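Transcriptional regulator, Crp/Fnr family (Eubacterium rectale ATCC 33656, PDB 3DV8) probably regulates transcription as a dimer, coupling a cyclic nucleotide-binding-type sensor domain to a Crp-like helix-turn-helix DNA-binding domain. Local coordinates at residues T57-D62 with I67-L72; D149-S154 with N177-H182; D74-L79 with A130-D135. All blocks are in the same frame, centred on the assembly; numbering follows the deposited sequence.

Interaction 1: T57-D62 with I67-L72; sequences TYILSD and ITLYRL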
loop_
_atom_site.group_PDB
_atom_site.type_symbol
_atom_site.label_atom_id
_atom_site.label_comp_id
_atom_site.label_asym_id
_atom_site.label_seq_id
_atom_site.Cartn_x
_atom_site.Cartn_y
_atom_site.Cartn_z
ATOM N N THR A 57 6.020 11.993 -2.426
ATOM C CA THR A 57 6.499 10.780 -1.762
ATOM C C THR A 57 6.724 9.732 -2.846
ATOM O O THR A 57 5.830 9.451 -3.623
ATOM C CB THR A 57 5.527 10.275 -0.708
ATOM O OG1 THR A 57 5.400 11.283 0.293
ATOM C CG2 THR A 57 6.035 8.973 -0.054
ATOM N N TYR A 58 7.937 9.186 -2.902
ATOM C CA TYR A 58 8.307 8.177 -3.889
ATOM C C TYR A 58 9.290 7.145 -3.337
ATOM O O TYR A 58 9.819 7.287 -2.216
ATOM C CB TYR A 58 8.876 8.856 -5.144
ATOM C CG TYR A 58 10.201 9.606 -4.996
ATOM C CD1 TYR A 58 10.273 10.839 -4.323
ATOM C CD2 TYR A 58 11.372 9.120 -5.597
ATOM C CE1 TYR A 58 11.489 11.549 -4.215
ATOM C CE2 TYR A 58 12.586 9.813 -5.492
ATOM C CZ TYR A 58 12.638 11.030 -4.805
ATOM O OH TYR A 58 13.834 11.700 -4.709
ATOM N N ILE A 59 9.495 6.095 -4.127
ATOM C CA ILE A 59 10.429 5.033 -3.788
ATOM C C ILE A 59 11.439 4.905 -4.916
ATOM O O ILE A 59 11.127 5.198 -6.063
ATOM C CB ILE A 59 9.716 3.698 -3.434
ATOM C CG1 ILE A 59 8.871 3.148 -4.599
ATOM C CG2 ILE A 59 8.860 3.905 -2.184
ATOM C CD1 ILE A 59 8.256 1.787 -4.315
ATOM N N LEU A 60 12.648 4.489 -4.555
ATOM C CA LEU A 60 13.771 4.327 -5.465
ATOM C C LEU A 60 14.230 2.877 -5.462
ATOM O O LEU A 60 14.384 2.289 -4.390
ATOM C CB LEU A 60 14.944 5.224 -5.016
ATOM C CG LEU A 60 15.050 6.653 -5.554
ATOM C CD1 LEU A 60 15.859 7.522 -4.610
ATOM C CD2 LEU A 60 15.672 6.648 -6.953
ATOM N N SER A 61 14.452 2.310 -6.647
ATOM C CA SER A 61 15.042 0.977 -6.754
ATOM C C SER A 61 16.541 1.168 -6.530
ATOM O O SER A 61 17.070 2.292 -6.657
ATOM C CB SER A 61 14.809 0.325 -8.133
ATOM O OG SER A 61 15.738 0.739 -9.128
ATOM N N ASP A 62 17.230 0.066 -6.230
ATOM C CA ASP A 62 18.702 0.087 -6.078
ATOM C C ASP A 62 19.448 0.521 -7.386
ATOM O O ASP A 62 20.606 0.940 -7.321
ATOM C CB ASP A 62 19.242 -1.241 -5.487
ATOM C CG ASP A 62 18.828 -2.491 -6.288
ATOM O OD1 ASP A 62 18.079 -2.376 -7.292
ATOM O OD2 ASP A 62 19.245 -3.602 -5.886
ATOM N N ILE A 67 9.102 5.570 -8.781
ATOM C CA ILE A 67 7.639 5.657 -8.991
ATOM C C ILE A 67 7.035 6.481 -7.832
ATOM O O ILE A 67 7.365 6.236 -6.675
ATOM C CB ILE A 67 6.933 4.268 -9.181
ATOM C CG1 ILE A 67 5.457 4.460 -9.580
ATOM C CG2 ILE A 67 7.041 3.394 -7.946
ATOM C CD1 ILE A 67 4.717 3.166 -9.941
ATOM N N THR A 68 6.188 7.466 -8.155
ATOM C CA THR A 68 5.507 8.305 -7.155
ATOM C C THR A 68 4.385 7.510 -6.472
ATOM O O THR A 68 3.530 6.936 -7.150
ATOM C CB THR A 68 4.872 9.580 -7.794
ATOM O OG1 THR A 68 5.899 10.367 -8.406
ATOM C CG2 THR A 68 4.122 10.438 -6.764
ATOM N N LEU A 69 4.401 7.480 -5.141
ATOM C CA LEU A 69 3.355 6.832 -4.366
ATOM C C LEU A 69 2.143 7.768 -4.279
ATOM O O LEU A 69 1.019 7.360 -4.561
ATOM C CB LEU A 69 3.860 6.435 -2.978
ATOM C CG LEU A 69 5.048 5.460 -2.942
ATOM C CD1 LEU A 69 5.352 5.094 -1.501
ATOM C CD2 LEU A 69 4.791 4.195 -3.747
ATOM N N TYR A 70 2.381 9.015 -3.894
ATOM C CA TYR A 70 1.327 10.026 -3.790
ATOM C C TYR A 70 1.955 11.403 -3.683
ATOM O O TYR A 70 3.169 11.530 -3.475
ATOM C CB TYR A 70 0.440 9.771 -2.553
ATOM C CG TYR A 70 1.216 9.685 -1.253
ATOM C CD1 TYR A 70 1.498 10.834 -0.504
ATOM C CD2 TYR A 70 1.688 8.446 -0.778
ATOM C CE1 TYR A 70 2.236 10.766 0.679
ATOM C CE2 TYR A 70 2.418 8.357 0.412
ATOM C CZ TYR A 70 2.698 9.527 1.134
ATOM O OH TYR A 70 3.412 9.459 2.307
ATOM N N ARG A 71 1.109 12.419 -3.809
ATOM C CA ARG A 71 1.497 13.817 -3.652
ATOM C C ARG A 71 0.708 14.449 -2.500
ATOM O O ARG A 71 -0.450 14.091 -2.251
ATOM C CB ARG A 71 1.260 14.589 -4.945
ATOM C CG ARG A 71 2.319 14.359 -6.013
ATOM C CD ARG A 71 1.825 14.903 -7.347
ATOM N NE ARG A 71 2.872 15.238 -8.315
ATOM C CZ ARG A 71 2.649 15.552 -9.597
ATOM N NH1 ARG A 71 1.432 15.491 -10.144
ATOM N NH2 ARG A 71 3.673 15.880 -10.375
ATOM N N LEU A 72 1.367 15.376 -1.805
ATOM C CA LEU A 72 0.780 16.154 -0.718
ATOM C C LEU A 72 0.762 17.623 -1.177
ATOM O O LEU A 72 1.764 18.121 -1.700
ATOM C CB LEU A 72 1.599 15.979 0.563
ATOM C CG LEU A 72 1.773 14.558 1.118
ATOM C CD1 LEU A 72 2.675 14.621 2.330
ATOM C CD2 LEU A 72 0.436 13.906 1.486
#
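T57 pairs with Y70 in the antiparallel hairpin of strands 55-60 and 66-72, part of the cyclic nucleotide-binding beta roll. T57 N donates to Y70 O at 3.1 Å. T57 O accepts from L69 N at 2.9 Å and, weakly, from Y70 N. Two residues thus face one, a classic beta bulge. The T57 side chain lies over one face of the Y70 ring, with CB 3.7 Å from the ring centroid in a CH-pi contact. T57 OG1 stands beside the backbone N (chi1 -62°), which puts CG2 anti to that N. There CG2 meets CE2 and CZ of the ring, while OG1 sits by CE1. Y58 and T68 form a non-hydrogen-bonded pair. Y58 CB rests 3.4 Å from I67 O, and the Y58 ring makes a cation-pi contact with R56. I59 closes the pairing through two weak backbone bonds with I67. I59 CG1 lies alongside I67 CG2 at 3.8 Å. I59 CG2 meets L69 CD1 at 3.8 Å, the I59 and L69 side chains crossing at about a right angle. The bulge bonds, two firm and one weak, thus set the register with the I59 pair. The apolar side of I59, I67 and L69 is left to pack on the second subunit.

Interaction 2: D149-S154 with N177-H182; sequences DKRVAS and NHLGSH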
loop_
_atom_site.group_PDB
_atom_site.type_symbol
_atom_site.label_atom_id
_atom_site.label_comp_id
_atom_site.label_asym_id
_atom_site.label_seq_id
_atom_site.Cartn_x
_atom_site.Cartn_y
_atom_site.Cartn_z
ATOM N N ASP A 149 -0.112 3.623 -21.826
ATOM C CA ASP A 149 -0.764 4.717 -22.575
ATOM C C ASP A 149 -1.850 5.410 -21.726
ATOM O O ASP A 149 -1.927 6.643 -21.703
ATOM C CB ASP A 149 -1.335 4.258 -23.948
ATOM C CG ASP A 149 -2.396 3.150 -23.841
ATOM O OD1 ASP A 149 -2.325 2.313 -22.917
ATOM O OD2 ASP A 149 -3.292 3.105 -24.711
ATOM N N LYS A 150 -2.642 4.620 -20.997
ATOM C CA LYS A 150 -3.702 5.159 -20.138
ATOM C C LYS A 150 -3.151 5.910 -18.931
ATOM O O LYS A 150 -3.686 6.953 -18.550
ATOM C CB LYS A 150 -4.672 4.058 -19.704
ATOM C CG LYS A 150 -5.413 3.453 -20.879
ATOM C CD LYS A 150 -6.612 2.625 -20.470
ATOM C CE LYS A 150 -6.364 1.144 -20.465
ATOM N NZ LYS A 150 -6.337 0.556 -21.856
ATOM N N ARG A 151 -2.058 5.399 -18.369
ATOM C CA ARG A 151 -1.404 6.007 -17.204
ATOM C C ARG A 151 -0.687 7.310 -17.557
ATOM O O ARG A 151 -0.697 8.240 -16.752
ATOM C CB ARG A 151 -0.465 5.000 -16.530
ATOM C CG ARG A 151 -1.237 3.788 -16.003
ATOM C CD ARG A 151 -0.384 2.730 -15.368
ATOM N NE ARG A 151 0.332 3.256 -14.209
ATOM C CZ ARG A 151 1.653 3.234 -13.995
ATOM N NH1 ARG A 151 2.512 2.604 -14.802
ATOM N NH2 ARG A 151 2.112 3.802 -12.877
ATOM N N VAL A 152 -0.069 7.367 -18.743
ATOM C CA VAL A 152 0.552 8.596 -19.257
ATOM C C VAL A 152 -0.564 9.632 -19.484
ATOM O O VAL A 152 -0.445 10.767 -19.025
ATOM C CB VAL A 152 1.402 8.362 -20.553
ATOM C CG1 VAL A 152 1.918 9.691 -21.135
ATOM C CG2 VAL A 152 2.574 7.429 -20.261
ATOM N N ALA A 153 -1.640 9.219 -20.166
ATOM C CA ALA A 153 -2.838 10.052 -20.375
ATOM C C ALA A 153 -3.384 10.603 -19.045
ATOM O O ALA A 153 -3.698 11.794 -18.929
ATOM C CB ALA A 153 -3.915 9.254 -21.072
ATOM N N SER A 154 -3.460 9.734 -18.049
ATOM C CA SER A 154 -3.925 10.101 -16.707
ATOM C C SER A 154 -3.005 11.114 -16.008
ATOM O O SER A 154 -3.485 12.040 -15.348
ATOM C CB SER A 154 -4.054 8.841 -15.841
ATOM O OG SER A 154 -4.640 9.151 -14.600
ATOM N N ASN A 177 9.892 8.812 -14.082
ATOM C CA ASN A 177 10.075 8.734 -12.622
ATOM C C ASN A 177 8.761 8.778 -11.833
ATOM O O ASN A 177 8.681 8.217 -10.748
ATOM C CB ASN A 177 11.046 9.817 -12.127
ATOM C CG ASN A 177 12.486 9.616 -12.637
ATOM O OD1 ASN A 177 12.831 8.561 -13.174
ATOM N ND2 ASN A 177 13.322 10.637 -12.472
ATOM N N HIS A 178 7.745 9.450 -12.373
ATOM C CA HIS A 178 6.405 9.442 -11.766
ATOM C C HIS A 178 5.694 8.096 -11.901
ATOM O O HIS A 178 5.068 7.641 -10.950
ATOM C CB HIS A 178 5.502 10.542 -12.346
ATOM C CG HIS A 178 5.710 11.880 -11.724
ATOM N ND1 HIS A 178 5.509 12.095 -10.378
ATOM C CD2 HIS A 178 6.044 13.080 -12.255
ATOM C CE1 HIS A 178 5.739 13.363 -10.101
ATOM N NE2 HIS A 178 6.057 13.987 -11.222
ATOM N N LEU A 179 5.820 7.472 -13.073
ATOM C CA LEU A 179 5.117 6.237 -13.420
ATOM C C LEU A 179 5.864 4.908 -13.222
ATOM O O LEU A 179 5.255 3.854 -13.391
ATOM C CB LEU A 179 4.668 6.330 -14.895
ATOM C CG LEU A 179 3.818 7.541 -15.307
ATOM C CD1 LEU A 179 3.520 7.463 -16.787
ATOM C CD2 LEU A 179 2.522 7.633 -14.510
ATOM N N GLY A 180 7.144 4.921 -12.852
ATOM C CA GLY A 180 7.903 3.670 -12.757
ATOM C C GLY A 180 8.274 3.098 -14.116
ATOM O O GLY A 180 8.371 1.880 -14.251
ATOM N N SER A 181 8.503 3.966 -15.110
ATOM C CA SER A 181 8.879 3.567 -16.473
ATOM C C SER A 181 10.293 4.077 -16.805
ATOM O O SER A 181 10.976 4.623 -15.927
ATOM C CB SER A 181 7.849 4.114 -17.464
ATOM O OG SER A 181 8.060 3.568 -18.755
ATOM N N HIS A 182 10.747 3.828 -18.038
ATOM C CA HIS A 182 12.050 4.315 -18.539
ATOM C C HIS A 182 11.785 5.468 -19.508
ATOM O O HIS A 182 10.777 5.451 -20.207
ATOM C CB HIS A 182 12.837 3.185 -19.218
ATOM C CG HIS A 182 14.231 3.562 -19.632
ATOM N ND1 HIS A 182 14.565 3.877 -20.935
ATOM C CD2 HIS A 182 15.380 3.656 -18.918
ATOM C CE1 HIS A 182 15.855 4.158 -21.001
ATOM N NE2 HIS A 182 16.373 4.029 -19.791
#
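L179 O receives two N-H groups from one arginine, R151. R151 NH2 donates to L179 O at 3.2 Å, with an N-H...O angle of 151°. R151 NH1 adds a weak bond to the same L179 O at 3.3 Å. The contact belongs to the Crp-like helix-turn-helix domain, where helix 172-179 ends and a short turn leads to helix 183-195. By analogy with the family, the second of these is probably the recognition helix. G180, with positive phi, is the first residue to leave the helical conformation, and H182 is the N-cap of the helix that follows.

The R151 chain bends at chi3 (61°), which brings the guanidinium up to L179 O at the end of helix 172-179. L179 O lies at the guanidinium edge, 12° out of its plane. NH2 sits somewhat off the carbonyl plane. R151 NE is also engaged, by Q142 OE1, so the group is held from helix 119-145 as well. A fork on a carbonyl at the helix end is consistent with arginine charge favouring the negative end of the helix dipole.

The L179 side chain reaches back to helix 148-163, where its CD1 touches V152 CG2 at 3.6 Å. V152 also packs on M189 and F193 of helix 183-195, joining three helices. CD2 of L179 lies over one face of the guanidinium, 4.2 Å from R151 NH2.

Interaction 3: D74-L79 with A130-D135; sequences DMDMCL and ATRFSD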
loop_
_atom_site.group_PDB
_atom_site.type_symbol
_atom_site.label_atom_id
_atom_site.label_comp_id
_atom_site.label_asym_id
_atom_site.label_seq_id
_atom_site.Cartn_x
_atom_site.Cartn_y
_atom_site.Cartn_z
ATOM N N ASP A 74 -1.323 21.825 -0.374
ATOM C CA ASP A 74 -1.675 22.761 0.722
ATOM C C ASP A 74 -2.676 22.084 1.663
ATOM O O ASP A 74 -3.601 21.442 1.186
ATOM C CB ASP A 74 -2.305 24.072 0.189
ATOM C CG ASP A 74 -1.386 24.852 -0.766
ATOM O OD1 ASP A 74 -0.368 24.304 -1.237
ATOM O OD2 ASP A 74 -1.683 26.024 -1.062
HETATM N N MSE A 75 -2.439 22.196 2.973
HETATM C CA MSE A 75 -3.276 21.613 4.062
HETATM C C MSE A 75 -3.129 20.116 4.365
HETATM O O MSE A 75 -3.643 19.668 5.388
HETATM C CB MSE A 75 -4.759 21.991 3.937
HETATM C CG MSE A 75 -5.003 23.454 4.133
HETATM SE SE MSE A 75 -6.737 23.939 3.538
HETATM C CE MSE A 75 -6.422 23.818 1.507
ATOM N N ASP A 76 -2.442 19.350 3.513
ATOM C CA ASP A 76 -2.171 17.934 3.794
ATOM C C ASP A 76 -1.166 17.802 4.937
ATOM O O ASP A 76 -0.483 18.766 5.297
ATOM C CB ASP A 76 -1.615 17.182 2.559
ATOM C CG ASP A 76 -2.694 16.721 1.597
ATOM O OD1 ASP A 76 -3.725 16.187 2.060
ATOM O OD2 ASP A 76 -2.479 16.815 0.367
HETATM N N MSE A 77 -1.122 16.605 5.519
HETATM C CA MSE A 77 -0.142 16.246 6.536
HETATM C C MSE A 77 0.679 15.071 6.085
HETATM O O MSE A 77 0.150 14.114 5.547
HETATM C CB MSE A 77 -0.784 15.923 7.873
HETATM C CG MSE A 77 -0.521 16.953 8.941
HETATM SE SE MSE A 77 -1.856 16.726 10.288
HETATM C CE MSE A 77 -3.387 17.594 9.228
ATOM N N CYS A 78 1.978 15.158 6.337
ATOM C CA CYS A 78 2.911 14.100 6.020
ATOM C C CYS A 78 3.135 13.306 7.300
ATOM O O CYS A 78 3.543 13.879 8.308
ATOM C CB CYS A 78 4.222 14.695 5.530
ATOM S SG CYS A 78 5.390 13.459 5.036
ATOM N N LEU A 79 2.831 12.009 7.263
ATOM C CA LEU A 79 3.060 11.103 8.393
ATOM C C LEU A 79 4.381 10.352 8.258
ATOM O O LEU A 79 5.113 10.223 9.247
ATOM C CB LEU A 79 1.915 10.085 8.525
ATOM C CG LEU A 79 1.973 9.030 9.647
ATOM C CD1 LEU A 79 2.276 9.644 11.011
ATOM C CD2 LEU A 79 0.669 8.254 9.714
ATOM N N ALA A 130 -4.497 5.368 6.917
ATOM C CA ALA A 130 -5.526 4.782 6.052
ATOM C C ALA A 130 -5.667 5.541 4.724
ATOM O O ALA A 130 -5.782 4.914 3.678
ATOM C CB ALA A 130 -6.871 4.710 6.786
ATOM N N THR A 131 -5.626 6.878 4.781
ATOM C CA THR A 131 -5.663 7.745 3.585
ATOM C C THR A 131 -4.490 7.450 2.640
ATOM O O THR A 131 -4.691 7.267 1.439
ATOM C CB THR A 131 -5.597 9.253 3.961
ATOM O OG1 THR A 131 -6.637 9.555 4.892
ATOM C CG2 THR A 131 -5.747 10.149 2.737
ATOM N N ARG A 132 -3.285 7.379 3.207
ATOM C CA ARG A 132 -2.051 7.112 2.446
ATOM C C ARG A 132 -2.034 5.643 1.960
ATOM O O ARG A 132 -1.592 5.375 0.839
ATOM C CB ARG A 132 -0.798 7.468 3.269
ATOM C CG ARG A 132 -0.776 8.924 3.841
ATOM C CD ARG A 132 -0.557 10.039 2.831
ATOM N NE ARG A 132 -0.955 11.359 3.376
ATOM C CZ ARG A 132 -2.079 12.033 3.087
ATOM N NH1 ARG A 132 -2.979 11.586 2.204
ATOM N NH2 ARG A 132 -2.319 13.210 3.663
ATOM N N PHE A 133 -2.534 4.719 2.796
ATOM C CA PHE A 133 -2.697 3.292 2.436
ATOM C C PHE A 133 -3.646 3.245 1.231
ATOM O O PHE A 133 -3.334 2.596 0.234
ATOM C CB PHE A 133 -3.317 2.483 3.595
ATOM C CG PHE A 133 -3.059 0.975 3.565
ATOM C CD1 PHE A 133 -2.834 0.245 2.385
ATOM C CD2 PHE A 133 -3.150 0.264 4.768
ATOM C CE1 PHE A 133 -2.630 -1.131 2.424
ATOM C CE2 PHE A 133 -2.964 -1.112 4.815
ATOM C CZ PHE A 133 -2.706 -1.817 3.644
ATOM N N SER A 134 -4.779 3.955 1.325
ATOM C CA SER A 134 -5.749 4.038 0.222
ATOM C C SER A 134 -5.121 4.639 -1.053
ATOM O O SER A 134 -5.372 4.110 -2.136
ATOM C CB SER A 134 -7.010 4.820 0.618
ATOM O OG SER A 134 -7.645 4.261 1.753
ATOM N N ASP A 135 -4.298 5.696 -0.920
ATOM C CA ASP A 135 -3.576 6.310 -2.069
ATOM C C ASP A 135 -2.707 5.265 -2.784
ATOM O O ASP A 135 -2.764 5.117 -4.009
ATOM C CB ASP A 135 -2.645 7.471 -1.639
ATOM C CG ASP A 135 -3.388 8.691 -1.098
ATOM O OD1 ASP A 135 -4.576 8.881 -1.417
ATOM O OD2 ASP A 135 -2.761 9.492 -0.365
#
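R132 reaches from helix 119-145 to D76 and M77. Its CB points toward segment 74-79, and CG stands anti to the carbonyl carbon. The chain then bends at chi2 (-72°) and carries the guanidinium across to the turn and the start of strand 77-78. CD touches Y70 CE1, and NE lies against L72 CD2. R132 NH2 donates to M77 O at 3.2 Å, nearly straight at 167°, with the oxygen at the guanidinium edge and almost in its plane. The same NH2 makes a long salt bridge with D76 OD1 at 3.7 Å, the carboxylate plane turned 78° from the guanidinium. D76 OD2 accepts a hydrogen bond from F73 N. R132 NH1 makes a weak hydrogen-bonded salt bridge with D135 OD2 at 3.3 Å. A leucine in place of R132 would probably leave M77 O without this donor and both carboxylates without their shared positive mate. R132 thus joins edge strand 77-78 of the cyclic nucleotide-binding beta roll to the long helix 119-145, beside strand 66-72. As in Crp/Fnr relatives, this helix packs against its mate in the dimer, and F133 stacks on F133 of the second subunit.

Strand 66-72 links the three contacts. Its start meets interaction 2: T68 OG1 lies 2.7 Å from H178 ND1, a probable hydrogen bond, and I67 CD1 packs on L179 O at 3.6 Å. Its end meets interaction 3, where L72 CD1 lies 3.6 Å from C78 CB. The centre of interaction 1 is about 13 Å from each of the other two. Interactions 2 and 3 do not touch; their nearest atoms are about 10 Å apart. The hairpin thus stands between the DNA-binding domain and the long helix 119-145. Interactions 1 and 3 both touch the second subunit, a layout consistent with coupling between sensor, dimer interface and DNA-binding domain.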